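Local coordinates for putative uncharacterized protein (Ustilago maydis, PDB 4GNX) that binds single-stranded DNA as the OB-fold-rich large subunit of replication protein A, probably protecting exposed strands during DNA replication and repair, at a contact of chain A with DNA. Residues are numbered along the deposited sequence; one frame, centred on the assembly and turned at random.

A contact of chain A with DNA. Residues 205, 266-268, 271. With nucleotides of chain B.
Ala267 of chain A sits between the bases of DT7 and DT8, and its methyl group and alpha carbon together make the compact part of this contact. CB lies over the face of the DT7 pyrimidine, 3.4 Å from the ring centroid, in a CH-pi contact, and CA packs on the same base, 3.4 Å from C4 of DT7. The methyl CB also touches C2 of DT8 at 3.8 Å, wedged between two bases that do not stack on each other. The site suggests how a single-stranded DNA-binding protein may substitute a small apolar group from a loop for base-on-base stacking, here in the stretch linking helix 229-242 to helix 275-280.

Next to this wedge the backbone reads a base edge. N3 of DT8, on the Watson-Crick side and unpaired, donates to the carbonyl O of Asn268 at 3.2 Å. The bond is nearly straight at the hydrogen (173°), yet the donor comes in from above the carbonyl plane. The loop is probably steadied by the backbone N of Asn268, which donates to the carboxylate atom OE2 of Glu271 at 3.0 Å, approaching from above the plane of that group. Against the tight packing of Ala267, Glu271 is the loose part of the contact, its CG 3.9 Å from O4 of DT8.

On the DT6 side the contact narrows to one long polar arm, slender but well bonded. Lys205, from strand 204-207 of the replication protein A OB domain, starts with CG anti to the backbone N (chi1 -167°) and then bends at chi3 (59°), which carries the terminal amine NZ between a phosphate and a base. Its charge would favour the backbone of any sequence, while the base bond adds a contact to the Hoogsteen edge of DT7. NZ forms a salt bridge with the phosphate oxygen OP2 of DT6 at 2.9 Å and donates a hydrogen bond to O4 of DT7 at 3.2 Å.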
ATOM      1  N   LYS A 205      16.615   6.391   1.131  1.00 60.22           N
ATOM      2  CA  LYS A 205      15.695   5.251   1.212  1.00 60.73           C
ATOM      3  C   LYS A 205      16.404   4.013   1.721  1.00 61.32           C
ATOM      4  O   LYS A 205      17.489   3.684   1.253  1.00 60.07           O
ATOM      5  CB  LYS A 205      15.050   4.947  -0.141  1.00 60.36           C
ATOM      6  CG  LYS A 205      13.860   3.996  -0.025  1.00 62.32           C
ATOM      7  CD  LYS A 205      13.366   3.463  -1.368  1.00 63.19           C
ATOM      8  CE  LYS A 205      14.448   2.711  -2.137  1.00 62.51           C
ATOM      9  NZ  LYS A 205      13.917   2.142  -3.407  1.00 63.50           N
ATOM     10  N   GLY A 266      19.676  -0.557  -2.237  1.00 71.56           N
ATOM     11  CA  GLY A 266      18.505   0.235  -1.911  1.00 68.84           C
ATOM     12  C   GLY A 266      17.199  -0.412  -2.314  1.00 70.53           C
ATOM     13  O   GLY A 266      16.136  -0.001  -1.841  1.00 70.31           O
ATOM     14  N   ALA A 267      17.273  -1.418  -3.186  1.00 72.45           N
ATOM     15  CA  ALA A 267      16.081  -2.121  -3.693  1.00 74.66           C
ATOM     16  C   ALA A 267      15.448  -3.072  -2.681  1.00 76.68           C
ATOM     17  O   ALA A 267      16.071  -3.456  -1.696  1.00 76.85           O
ATOM     18  CB  ALA A 267      16.400  -2.869  -4.984  1.00 75.59           C
ATOM     19  N   ASN A 268      14.197  -3.438  -2.934  1.00 79.46           N
ATOM     20  CA  ASN A 268      13.526  -4.480  -2.172  1.00 82.09           C
ATOM     21  C   ASN A 268      13.432  -5.743  -3.008  1.00 85.67           C
ATOM     22  O   ASN A 268      12.930  -5.721  -4.129  1.00 85.88           O
ATOM     23  CB  ASN A 268      12.150  -4.023  -1.674  1.00 82.34           C
ATOM     24  CG  ASN A 268      12.229  -3.228  -0.385  1.00 80.73           C
ATOM     25  OD1 ASN A 268      13.310  -2.997   0.156  1.00 79.74           O
ATOM     26  ND2 ASN A 268      11.077  -2.808   0.120  1.00 81.96           N
ATOM     27  N   GLU A 271       9.774  -6.152  -4.654  1.00 59.77           N
ATOM     28  CA  GLU A 271       8.961  -4.937  -4.564  1.00 58.38           C
ATOM     29  C   GLU A 271       7.464  -5.259  -4.703  1.00 54.64           C
ATOM     30  O   GLU A 271       7.099  -6.204  -5.430  1.00 52.51           O
ATOM     31  CB  GLU A 271       9.381  -3.958  -5.661  1.00 60.49           C
ATOM     32  CG  GLU A 271      10.777  -3.373  -5.494  1.00 64.64           C
ATOM     33  CD  GLU A 271      10.824  -2.269  -4.451  1.00 67.61           C
ATOM     34  OE1 GLU A 271       9.732  -1.871  -3.935  1.00 66.85           O
ATOM     35  OE2 GLU A 271      11.954  -1.799  -4.152  1.00 69.12           O
TER
ATOM     36  P    DT B   6      12.293   3.951  -6.259  1.00 84.87           P
ATOM     37  OP1  DT B   6      11.129   3.212  -5.708  1.00 89.54           O
ATOM     38  OP2  DT B   6      13.473   4.206  -5.389  1.00 89.47           O
ATOM     39  O5'  DT B   6      12.778   3.181  -7.569  1.00 81.58           O
ATOM     40  C5'  DT B   6      11.828   2.559  -8.462  1.00 80.28           C
ATOM     41  C4'  DT B   6      12.346   2.543  -9.884  1.00 78.55           C
ATOM     42  O4'  DT B   6      12.705   3.878 -10.312  1.00 80.20           O
ATOM     43  C3'  DT B   6      13.573   1.664 -10.125  1.00 75.50           C
ATOM     44  O3'  DT B   6      13.354   0.845 -11.276  1.00 76.90           O
ATOM     45  C2'  DT B   6      14.715   2.650 -10.302  1.00 73.06           C
ATOM     46  C1'  DT B   6      14.042   3.925 -10.787  1.00 74.71           C
ATOM     47  N1   DT B   6      14.661   5.170 -10.274  1.00 72.83           N
ATOM     48  C2   DT B   6      15.238   6.046 -11.166  1.00 75.03           C
ATOM     49  O2   DT B   6      15.275   5.848 -12.370  1.00 84.71           O
ATOM     50  N3   DT B   6      15.779   7.171 -10.594  1.00 70.04           N
ATOM     51  C4   DT B   6      15.797   7.500  -9.252  1.00 68.40           C
ATOM     52  O4   DT B   6      16.323   8.547  -8.886  1.00 68.08           O
ATOM     53  C5   DT B   6      15.168   6.540  -8.375  1.00 68.75           C
ATOM     54  C7   DT B   6      15.132   6.813  -6.904  1.00 69.96           C
ATOM     55  C6   DT B   6      14.640   5.438  -8.922  1.00 70.91           C
ATOM     56  P    DT B   7      13.290  -0.731 -11.045  1.00 78.53           P
ATOM     57  OP1  DT B   7      12.779  -1.386 -12.276  1.00 80.18           O
ATOM     58  OP2  DT B   7      12.591  -0.956  -9.753  1.00 82.34           O
ATOM     59  O5'  DT B   7      14.836  -1.080 -10.872  1.00 75.48           O
ATOM     60  C5'  DT B   7      15.784  -0.784 -11.919  1.00 70.46           C
ATOM     61  C4'  DT B   7      17.151  -1.338 -11.581  1.00 70.43           C
ATOM     62  O4'  DT B   7      17.695  -0.658 -10.428  1.00 67.98           O
ATOM     63  C3'  DT B   7      17.198  -2.824 -11.236  1.00 74.14           C
ATOM     64  O3'  DT B   7      18.449  -3.340 -11.691  1.00 82.70           O
ATOM     65  C2'  DT B   7      17.126  -2.830  -9.719  1.00 68.29           C
ATOM     66  C1'  DT B   7      17.906  -1.575  -9.362  1.00 62.93           C
ATOM     67  N1   DT B   7      17.520  -0.896  -8.109  1.00 56.90           N
ATOM     68  C2   DT B   7      18.533  -0.516  -7.258  1.00 55.35           C
ATOM     69  O2   DT B   7      19.708  -0.753  -7.474  1.00 53.75           O
ATOM     70  N3   DT B   7      18.114   0.150  -6.133  1.00 57.08           N
ATOM     71  C4   DT B   7      16.817   0.483  -5.792  1.00 53.52           C
ATOM     72  O4   DT B   7      16.596   1.083  -4.745  1.00 54.92           O
ATOM     73  C5   DT B   7      15.807   0.060  -6.733  1.00 52.71           C
ATOM     74  C7   DT B   7      14.372   0.362  -6.438  1.00 55.22           C
ATOM     75  C6   DT B   7      16.204  -0.591  -7.835  1.00 54.05           C
ATOM     76  P    DT B   8      18.524  -4.821 -12.288  1.00 91.55           P
ATOM     77  OP1  DT B   8      19.750  -4.915 -13.122  1.00 92.76           O
ATOM     78  OP2  DT B   8      17.204  -5.167 -12.888  1.00 93.87           O
ATOM     79  O5'  DT B   8      18.736  -5.681 -10.965  1.00 83.53           O
ATOM     80  C5'  DT B   8      20.052  -5.917 -10.441  1.00 79.37           C
ATOM     81  C4'  DT B   8      19.964  -6.765  -9.194  1.00 81.75           C
ATOM     82  O4'  DT B   8      19.245  -6.037  -8.171  1.00 81.36           O
ATOM     83  C3'  DT B   8      19.174  -8.056  -9.367  1.00 88.07           C
ATOM     84  O3'  DT B   8      19.912  -9.089 -10.041  1.00 96.28           O
ATOM     85  C2'  DT B   8      18.727  -8.343  -7.946  1.00 83.01           C
ATOM     86  C1'  DT B   8      18.419  -6.940  -7.428  1.00 81.96           C
ATOM     87  N1   DT B   8      17.004  -6.507  -7.578  1.00 82.39           N
ATOM     88  C2   DT B   8      16.245  -6.352  -6.437  1.00 77.62           C
ATOM     89  O2   DT B   8      16.678  -6.550  -5.315  1.00 75.08           O
ATOM     90  N3   DT B   8      14.952  -5.952  -6.661  1.00 76.32           N
ATOM     91  C4   DT B   8      14.353  -5.703  -7.880  1.00 77.83           C
ATOM     92  O4   DT B   8      13.178  -5.349  -7.922  1.00 78.38           O
ATOM     93  C5   DT B   8      15.204  -5.892  -9.035  1.00 81.26           C
ATOM     94  C7   DT B   8      14.640  -5.648 -10.399  1.00 85.60           C
ATOM     95  C6   DT B   8      16.469  -6.278  -8.828  1.00 79.40           C
TER